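Local coordinates for sugar ABC transporter (Sugar-binding protein) (Bacillus halodurans, PDB 4YO7) that binds myo-inositol between its two lobes and probably serves as the solute-binding component of a sugar ABC transporter, at residues 89-94 with 116-121; 105-110 with 127-132; 48-53 with 78-83. All coordinates share one frame; numbering follows the deposited sequence.

Contact 1 (89-94 with 116-121); sequences QQMAQV and VDIVNM
Two selenomethionine chains reach from one helix to the other: Met-91 starts with CG beside its backbone N (chi1 -62°) and folds twice more before CE, whereas Met-121 runs extended from a CG opposite its N (chi1 -177°) and turns only at its last torsion. The modelled separation of their methyls is implausibly short, so at least one is imprecisely placed. With that caution, Met-91 CE lies 3.9 Å from Ile-118 CG1, and Met-121 CE meets the CG1 branch of Val-94 at 3.6 Å. Firmer evidence comes from Ile-118, which divides its branches: its CG2 touches Val-94 CG1 at 4.1 Å, while its CD1 reaches Gln-90 at right angles, 3.8 Å from OE1. That approach is packing, because the Gln-90 amide is held elsewhere, OE1 taking the backbone N of Val-110 and NE2 giving bonds to Asn-108 O and Ser-51 OG. At the exposed margin, Asp-117 CB lies near the selenium of Met-91. Val-94 also packs on Val-107, and Ile-118 on Ile-129, which places these two at the sheet side and the selenomethionine ends further out. The segment axes are 10.5 Å apart and only 7° from parallel, as expected for neighbouring helices 87-100 and 112-125 laid on one face of the parallel sheet in a Rossmann-like lobe of a periplasmic binding protein.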
loop_
_atom_site.group_PDB
_atom_site.type_symbol
_atom_site.label_atom_id
_atom_site.label_comp_id
_atom_site.label_asym_id
_atom_site.label_seq_id
_atom_site.Cartn_x
_atom_site.Cartn_y
_atom_site.Cartn_z
ATOM N N GLN A 89 12.255 1.369 16.193
ATOM C CA GLN A 89 12.702 2.638 15.637
ATOM C C GLN A 89 11.541 3.599 15.421
ATOM O O GLN A 89 11.660 4.783 15.733
ATOM C CB GLN A 89 13.453 2.387 14.332
ATOM C CG GLN A 89 14.067 3.595 13.705
ATOM C CD GLN A 89 15.168 3.197 12.719
ATOM O OE1 GLN A 89 15.994 2.338 13.018
ATOM N NE2 GLN A 89 15.161 3.791 11.543
ATOM N N GLN A 90 10.410 3.107 14.912
ATOM C CA GLN A 90 9.253 3.975 14.713
ATOM C C GLN A 90 8.749 4.518 16.037
ATOM O O GLN A 90 8.428 5.705 16.128
ATOM C CB GLN A 90 8.125 3.257 13.988
ATOM C CG GLN A 90 6.993 4.184 13.619
ATOM C CD GLN A 90 6.103 3.587 12.538
ATOM O OE1 GLN A 90 5.417 2.592 12.765
ATOM N NE2 GLN A 90 6.130 4.183 11.360
HETATM N N MSE A 91 8.665 3.659 17.061
HETATM C CA MSE A 91 8.273 4.123 18.392
HETATM C C MSE A 91 9.239 5.182 18.925
HETATM O O MSE A 91 8.786 6.159 19.501
HETATM C CB MSE A 91 8.169 2.948 19.381
HETATM C CG MSE A 91 7.116 1.935 18.992
HETATM SE SE MSE A 91 6.041 1.482 20.516
HETATM C CE MSE A 91 5.453 3.321 20.934
ATOM N N ALA A 92 10.539 5.021 18.694
ATOM C CA ALA A 92 11.527 5.999 19.168
ATOM C C ALA A 92 11.390 7.334 18.431
ATOM O O ALA A 92 11.559 8.395 19.025
ATOM C CB ALA A 92 12.960 5.454 19.025
ATOM N N GLN A 93 11.066 7.286 17.146
ATOM C CA GLN A 93 10.808 8.493 16.380
ATOM C C GLN A 93 9.600 9.235 16.902
ATOM O O GLN A 93 9.625 10.439 17.094
ATOM C CB GLN A 93 10.654 8.134 14.890
ATOM C CG GLN A 93 11.960 7.623 14.331
ATOM C CD GLN A 93 11.886 7.008 12.943
ATOM O OE1 GLN A 93 10.809 6.718 12.424
ATOM N NE2 GLN A 93 13.060 6.804 12.332
ATOM N N VAL A 94 8.533 8.506 17.154
ATOM C CA VAL A 94 7.322 9.118 17.698
ATOM C C VAL A 94 7.544 9.695 19.093
ATOM O O VAL A 94 7.095 10.800 19.385
ATOM C CB VAL A 94 6.178 8.087 17.684
ATOM C CG1 VAL A 94 4.930 8.608 18.392
ATOM C CG2 VAL A 94 5.838 7.761 16.246
ATOM N N VAL A 116 -1.139 0.564 17.601
ATOM C CA VAL A 116 -2.071 0.900 18.690
ATOM C C VAL A 116 -1.351 1.604 19.829
ATOM O O VAL A 116 -1.841 2.601 20.368
ATOM C CB VAL A 116 -2.782 -0.367 19.231
ATOM C CG1 VAL A 116 -3.698 -0.036 20.415
ATOM C CG2 VAL A 116 -3.584 -1.006 18.119
ATOM N N ASP A 117 -0.181 1.101 20.199
ATOM C CA ASP A 117 0.603 1.746 21.242
ATOM C C ASP A 117 1.020 3.169 20.848
ATOM O O ASP A 117 1.023 4.084 21.685
ATOM C CB ASP A 117 1.839 0.921 21.563
ATOM C CG ASP A 117 1.502 -0.460 22.086
ATOM O OD1 ASP A 117 0.530 -0.598 22.845
ATOM O OD2 ASP A 117 2.205 -1.406 21.713
ATOM N N ILE A 118 1.387 3.346 19.582
ATOM C CA ILE A 118 1.752 4.655 19.063
ATOM C C ILE A 118 0.584 5.626 19.159
ATOM O O ILE A 118 0.733 6.733 19.675
ATOM C CB ILE A 118 2.236 4.540 17.592
ATOM C CG1 ILE A 118 3.623 3.885 17.563
ATOM C CG2 ILE A 118 2.249 5.908 16.902
ATOM C CD1 ILE A 118 4.138 3.545 16.161
ATOM N N VAL A 119 -0.584 5.238 18.652
ATOM C CA VAL A 119 -1.741 6.125 18.729
ATOM C C VAL A 119 -2.127 6.436 20.175
ATOM O O VAL A 119 -2.425 7.585 20.507
ATOM C CB VAL A 119 -2.935 5.526 17.956
ATOM C CG1 VAL A 119 -4.180 6.366 18.141
ATOM C CG2 VAL A 119 -2.611 5.458 16.496
ATOM N N ASN A 120 -2.076 5.437 21.051
ATOM C CA ASN A 120 -2.377 5.680 22.456
ATOM C C ASN A 120 -1.452 6.715 23.074
ATOM O O ASN A 120 -1.902 7.624 23.787
ATOM C CB ASN A 120 -2.290 4.384 23.259
ATOM C CG ASN A 120 -3.460 3.456 22.993
ATOM O OD1 ASN A 120 -4.547 3.896 22.613
ATOM N ND2 ASN A 120 -3.251 2.163 23.220
HETATM N N MSE A 121 -0.169 6.586 22.781
HETATM C CA MSE A 121 0.842 7.472 23.328
HETATM C C MSE A 121 0.685 8.906 22.826
HETATM O O MSE A 121 0.776 9.863 23.617
HETATM C CB MSE A 121 2.225 6.913 22.971
HETATM C CG MSE A 121 3.361 7.673 23.518
HETATM SE SE MSE A 121 5.018 6.696 23.174
HETATM C CE MSE A 121 5.037 6.469 21.257
#

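Contact 2 (105-110 with 127-132); sequences IIVNPV and IPIIIA
Asn-108 reaches the carbonyl oxygen of Ala-132 with its amide N-H. CB is 3.6 Å from Ala-132 O. CG, directed away from the residue's own N (chi1 170°), is 3.7 Å from Ala-132 O, and from there ND2 donates to Ala-132 O at 2.9 Å. The bond is nearly straight (176° at the hydrogen) and the acceptor lies in the amide plane, although the donor is tilted from the plane of the carbonyl it meets. At the other corner, OD1 is hydrogen-bonded to Ser-53 OG, so both ends fix the amide's rotation; ND2 also has a weak bond to Asn-133 OD1. Asn-133 contacts the bound inositol, consistent with a second-shell place for Asn-108, which is not among the pocket residues. Behind this amide runs a parallel ladder, Ile-105 N to Pro-128 O, Ile-130 N to Ile-105 O, Val-107 N to Ile-130 O and Ala-132 N to Val-107 O, the pairing that closes the beta-alpha-beta unit of strand 104-107, helix 112-125 and strand 129-132. On the face turned to that helix, Ile-129 CD1 meets Val-107 CG2 at 4.0 Å, and Ile-127 CG2 packs 4.1 Å from Ile-105 CD1. The opposite face carries Ile-106 and Ala-132 against helix 284-299. Past the strand end, the Pro-109 ring crosses the Ile-131 side chain at about a right angle, Pro-109 CD 4.0 Å from Ile-131 CG2.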
loop_
_atom_site.group_PDB
_atom_site.type_symbol
_atom_site.label_atom_id
_atom_site.label_comp_id
_atom_site.label_asym_id
_atom_site.label_seq_id
_atom_site.Cartn_x
_atom_site.Cartn_y
_atom_site.Cartn_z
ATOM N N ILE A 105 1.644 14.856 14.056
ATOM C CA ILE A 105 2.443 13.692 13.686
ATOM C C ILE A 105 1.733 12.942 12.568
ATOM O O ILE A 105 0.531 12.765 12.614
ATOM C CB ILE A 105 2.671 12.772 14.884
ATOM C CG1 ILE A 105 3.551 13.510 15.898
ATOM C CG2 ILE A 105 3.314 11.457 14.464
ATOM C CD1 ILE A 105 3.665 12.824 17.244
ATOM N N ILE A 106 2.508 12.530 11.571
ATOM C CA ILE A 106 2.043 11.620 10.517
ATOM C C ILE A 106 2.806 10.315 10.687
ATOM O O ILE A 106 4.043 10.316 10.673
ATOM C CB ILE A 106 2.273 12.165 9.083
ATOM C CG1 ILE A 106 1.587 13.516 8.893
ATOM C CG2 ILE A 106 1.783 11.139 8.044
ATOM C CD1 ILE A 106 1.962 14.206 7.585
ATOM N N VAL A 107 2.066 9.212 10.846
ATOM C CA VAL A 107 2.651 7.863 10.891
ATOM C C VAL A 107 2.068 6.947 9.820
ATOM O O VAL A 107 0.865 6.891 9.620
ATOM C CB VAL A 107 2.424 7.177 12.255
ATOM C CG1 VAL A 107 2.905 5.719 12.249
ATOM C CG2 VAL A 107 3.141 7.938 13.339
ATOM N N ASN A 108 2.968 6.244 9.146
ATOM C CA ASN A 108 2.672 5.087 8.297
ATOM C C ASN A 108 3.144 3.800 9.064
ATOM O O ASN A 108 4.337 3.545 9.124
ATOM C CB ASN A 108 3.404 5.326 6.969
ATOM C CG ASN A 108 3.420 4.143 6.064
ATOM O OD1 ASN A 108 4.471 3.586 5.805
ATOM N ND2 ASN A 108 2.257 3.790 5.502
ATOM N N PRO A 109 2.228 3.054 9.733
ATOM C CA PRO A 109 2.707 2.113 10.768
ATOM C C PRO A 109 3.447 0.896 10.253
ATOM O O PRO A 109 2.995 0.258 9.324
ATOM C CB PRO A 109 1.436 1.622 11.461
ATOM C CG PRO A 109 0.302 2.349 10.849
ATOM C CD PRO A 109 0.766 3.281 9.805
ATOM N N VAL A 110 4.544 0.570 10.915
ATOM C CA VAL A 110 5.303 -0.624 10.615
ATOM C C VAL A 110 4.477 -1.882 10.829
ATOM O O VAL A 110 4.537 -2.798 10.019
ATOM C CB VAL A 110 6.593 -0.642 11.457
ATOM C CG1 VAL A 110 7.307 -2.005 11.386
ATOM C CG2 VAL A 110 7.494 0.494 10.979
ATOM N N ILE A 127 -1.424 15.435 21.050
ATOM C CA ILE A 127 -0.913 15.874 19.744
ATOM C C ILE A 127 -1.728 15.167 18.657
ATOM O O ILE A 127 -1.967 13.983 18.744
ATOM C CB ILE A 127 0.593 15.549 19.592
ATOM C CG1 ILE A 127 1.413 16.268 20.674
ATOM C CG2 ILE A 127 1.117 15.910 18.199
ATOM C CD1 ILE A 127 2.898 15.882 20.692
ATOM N N PRO A 128 -2.206 15.900 17.648
ATOM C CA PRO A 128 -2.909 15.192 16.561
ATOM C C PRO A 128 -2.040 14.175 15.838
ATOM O O PRO A 128 -0.877 14.425 15.552
ATOM C CB PRO A 128 -3.316 16.303 15.593
ATOM C CG PRO A 128 -3.085 17.591 16.288
ATOM C CD PRO A 128 -2.219 17.368 17.484
ATOM N N ILE A 129 -2.625 13.031 15.512
ATOM C CA ILE A 129 -1.902 11.999 14.772
ATOM C C ILE A 129 -2.715 11.560 13.546
ATOM O O ILE A 129 -3.881 11.123 13.641
ATOM C CB ILE A 129 -1.560 10.811 15.661
ATOM C CG1 ILE A 129 -0.829 9.739 14.807
ATOM C CG2 ILE A 129 -2.775 10.276 16.415
ATOM C CD1 ILE A 129 -0.036 8.807 15.574
ATOM N N ILE A 130 -2.072 11.722 12.403
ATOM C CA ILE A 130 -2.642 11.379 11.117
ATOM C C ILE A 130 -2.020 10.051 10.714
ATOM O O ILE A 130 -0.802 9.931 10.689
ATOM C CB ILE A 130 -2.320 12.444 10.031
ATOM C CG1 ILE A 130 -2.780 13.874 10.423
ATOM C CG2 ILE A 130 -2.880 12.024 8.658
ATOM C CD1 ILE A 130 -4.000 14.019 11.281
ATOM N N ILE A 131 -2.845 9.062 10.391
ATOM C CA ILE A 131 -2.353 7.761 9.905
ATOM C C ILE A 131 -2.440 7.745 8.377
ATOM O O ILE A 131 -3.475 8.038 7.790
ATOM C CB ILE A 131 -3.153 6.598 10.507
ATOM C CG1 ILE A 131 -3.052 6.607 12.043
ATOM C CG2 ILE A 131 -2.721 5.239 9.899
ATOM C CD1 ILE A 131 -1.691 6.373 12.606
ATOM N N ALA A 132 -1.312 7.446 7.734
ATOM C CA ALA A 132 -1.259 7.413 6.291
ATOM C C ALA A 132 -1.013 6.004 5.756
ATOM O O ALA A 132 -0.107 5.309 6.226
ATOM C CB ALA A 132 -0.175 8.349 5.784
#

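Contact 3 (48-53 with 78-83); sequences IGVSIS and FIFSDA
Ile-48 lies alongside Phe-78, and Val-50 alongside Phe-80, each pair pointing the same way from two in-register parallel strands that belong to the beta-alpha-beta unit of strand 46-52, helix 57-70 and strand 76-82. Phe-78 CG stands opposite its carbonyl carbon (chi1 -70°), as Ile-48 CG1 does in its own residue, which lets the two side chains run together: Ile-48 CB is 3.8 Å from Phe-78 CD2, and Ile-48 CD1 is 3.7 Å from Phe-78 CE2. Two residues on, on the same face, Val-50 spreads both methyls along Phe-80, with Val-50 CG2 3.8 Å from Phe-80 CE2. Five backbone bonds set this register, running alternately from Ile-79 N to Ile-48 O, Val-50 N to Ile-79 O, Ser-81 N to Val-50 O, Ile-52 N to Ser-81 O and Ala-83 N to Ile-52 O; the last is close to linear, 173° at its hydrogen. In the next shell, helix 284-299 packs on Ile-48 and Phe-78 through Val-296, and helix 57-70 meets Phe-80 through Met-66. An alanine at Phe-78 removes the ring beside Ile-48 CB and CD1, and is likely to leave a gap facing Val-292 and Val-296. The other face looks to helix 87-100, where Ile-79 and Ser-81 touch Phe-97. Toward the strand ends this side becomes polar: Ser-51 OG is hydrogen-bonded to Gln-93 OE1, and the backbone oxygen of Asp-82 accepts from the NE2 atoms of Gln-89 and Gln-93. Beyond it, Asp-82 OD1 takes the backbone N of Gln-84.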
loop_
_atom_site.group_PDB
_atom_site.type_symbol
_atom_site.label_atom_id
_atom_site.label_comp_id
_atom_site.label_asym_id
_atom_site.label_seq_id
_atom_site.Cartn_x
_atom_site.Cartn_y
_atom_site.Cartn_z
ATOM N N ILE A 48 5.915 19.530 12.028
ATOM C CA ILE A 48 5.241 18.263 11.839
ATOM C C ILE A 48 6.276 17.156 11.767
ATOM O O ILE A 48 7.223 17.251 10.999
ATOM C CB ILE A 48 4.360 18.277 10.587
ATOM C CG1 ILE A 48 3.160 19.192 10.839
ATOM C CG2 ILE A 48 3.862 16.870 10.230
ATOM C CD1 ILE A 48 2.290 19.471 9.626
ATOM N N GLY A 49 6.065 16.107 12.565
ATOM C CA GLY A 49 6.941 14.949 12.549
ATOM C C GLY A 49 6.303 13.845 11.725
ATOM O O GLY A 49 5.153 13.540 11.920
ATOM N N VAL A 50 7.068 13.259 10.811
ATOM C CA VAL A 50 6.583 12.189 9.948
ATOM C C VAL A 50 7.450 10.959 10.125
ATOM O O VAL A 50 8.673 11.065 10.097
ATOM C CB VAL A 50 6.626 12.623 8.487
ATOM C CG1 VAL A 50 6.063 11.554 7.542
ATOM C CG2 VAL A 50 5.856 13.907 8.343
ATOM N N SER A 51 6.821 9.807 10.315
ATOM C CA SER A 51 7.545 8.537 10.333
ATOM C C SER A 51 6.926 7.595 9.325
ATOM O O SER A 51 5.835 7.081 9.550
ATOM C CB SER A 51 7.534 7.906 11.723
ATOM O OG SER A 51 8.168 6.618 11.714
ATOM N N ILE A 52 7.643 7.377 8.218
ATOM C CA ILE A 52 7.180 6.457 7.193
ATOM C C ILE A 52 7.763 5.079 7.516
ATOM O O ILE A 52 8.852 4.994 8.049
ATOM C CB ILE A 52 7.571 6.944 5.780
ATOM C CG1 ILE A 52 6.764 6.213 4.705
ATOM C CG2 ILE A 52 9.077 6.837 5.530
ATOM C CD1 ILE A 52 6.773 6.922 3.368
ATOM N N SER A 53 7.025 4.007 7.248
ATOM C CA SER A 53 7.517 2.668 7.606
ATOM C C SER A 53 8.846 2.324 6.946
ATOM O O SER A 53 9.713 1.752 7.594
ATOM C CB SER A 53 6.480 1.580 7.260
ATOM O OG SER A 53 6.245 1.517 5.873
ATOM N N PHE A 78 9.221 20.404 8.631
ATOM C CA PHE A 78 8.870 18.972 8.631
ATOM C C PHE A 78 10.068 18.101 8.969
ATOM O O PHE A 78 11.175 18.354 8.505
ATOM C CB PHE A 78 8.301 18.553 7.271
ATOM C CG PHE A 78 6.943 19.125 6.993
ATOM C CD1 PHE A 78 6.795 20.454 6.658
ATOM C CD2 PHE A 78 5.817 18.335 7.081
ATOM C CE1 PHE A 78 5.548 20.976 6.414
ATOM C CE2 PHE A 78 4.569 18.864 6.830
ATOM C CZ PHE A 78 4.443 20.173 6.496
ATOM N N ILE A 79 9.853 17.083 9.799
ATOM C CA ILE A 79 10.883 16.090 10.088
ATOM C C ILE A 79 10.452 14.809 9.414
ATOM O O ILE A 79 9.496 14.182 9.846
ATOM C CB ILE A 79 11.066 15.839 11.594
ATOM C CG1 ILE A 79 11.398 17.148 12.321
ATOM C CG2 ILE A 79 12.177 14.829 11.838
ATOM C CD1 ILE A 79 11.231 17.038 13.819
ATOM N N PHE A 80 11.142 14.442 8.333
ATOM C CA PHE A 80 10.800 13.236 7.565
ATOM C C PHE A 80 11.708 12.095 7.979
ATOM O O PHE A 80 12.863 12.023 7.559
ATOM C CB PHE A 80 10.905 13.488 6.054
ATOM C CG PHE A 80 9.735 14.234 5.495
ATOM C CD1 PHE A 80 9.854 15.573 5.158
ATOM C CD2 PHE A 80 8.491 13.607 5.357
ATOM C CE1 PHE A 80 8.776 16.268 4.660
ATOM C CE2 PHE A 80 7.399 14.320 4.857
ATOM C CZ PHE A 80 7.562 15.655 4.511
ATOM N N SER A 81 11.170 11.196 8.791
ATOM C CA SER A 81 11.912 10.067 9.332
ATOM C C SER A 81 11.456 8.755 8.702
ATOM O O SER A 81 10.329 8.638 8.234
ATOM C CB SER A 81 11.725 9.975 10.856
ATOM O OG SER A 81 12.208 11.161 11.480
ATOM N N ASP A 82 12.360 7.788 8.705
ATOM C CA ASP A 82 12.180 6.485 8.067
ATOM C C ASP A 82 12.420 5.412 9.131
ATOM O O ASP A 82 13.502 5.341 9.705
ATOM C CB ASP A 82 13.173 6.350 6.898
ATOM C CG ASP A 82 13.157 4.993 6.225
ATOM O OD1 ASP A 82 12.355 4.100 6.564
ATOM O OD2 ASP A 82 13.977 4.839 5.292
ATOM N N ALA A 83 11.408 4.599 9.403
ATOM C CA ALA A 83 11.504 3.577 10.445
ATOM C C ALA A 83 12.277 2.343 10.003
ATOM O O ALA A 83 12.597 1.508 10.839
ATOM C CB ALA A 83 10.126 3.165 10.908
#

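Contacts 2 and 3 belong to one parallel sheet: strand 46-52 sits between strands 76-82 and 104-107, joined to the latter by Ile-106 O and Ser-51 N. Contact 2 is a buried pairing, whereas contact 3 involves the outermost strand 76-82 and is only partly buried. Contact 1, also partly buried and with Asp-117 exposed at its margin, lies a layer further out, between helices covering one face of that sheet, and depends on apolar side chains where the other two depend on backbone ladders. Glutamines of 89-94 tie the layers together, reaching strands 46-52 and 76-82 at their C-terminal ends and the residues just after strand 104-107. The ends of strands 46-52 and 104-107 approach the inositol through Ser-53 and Asn-108.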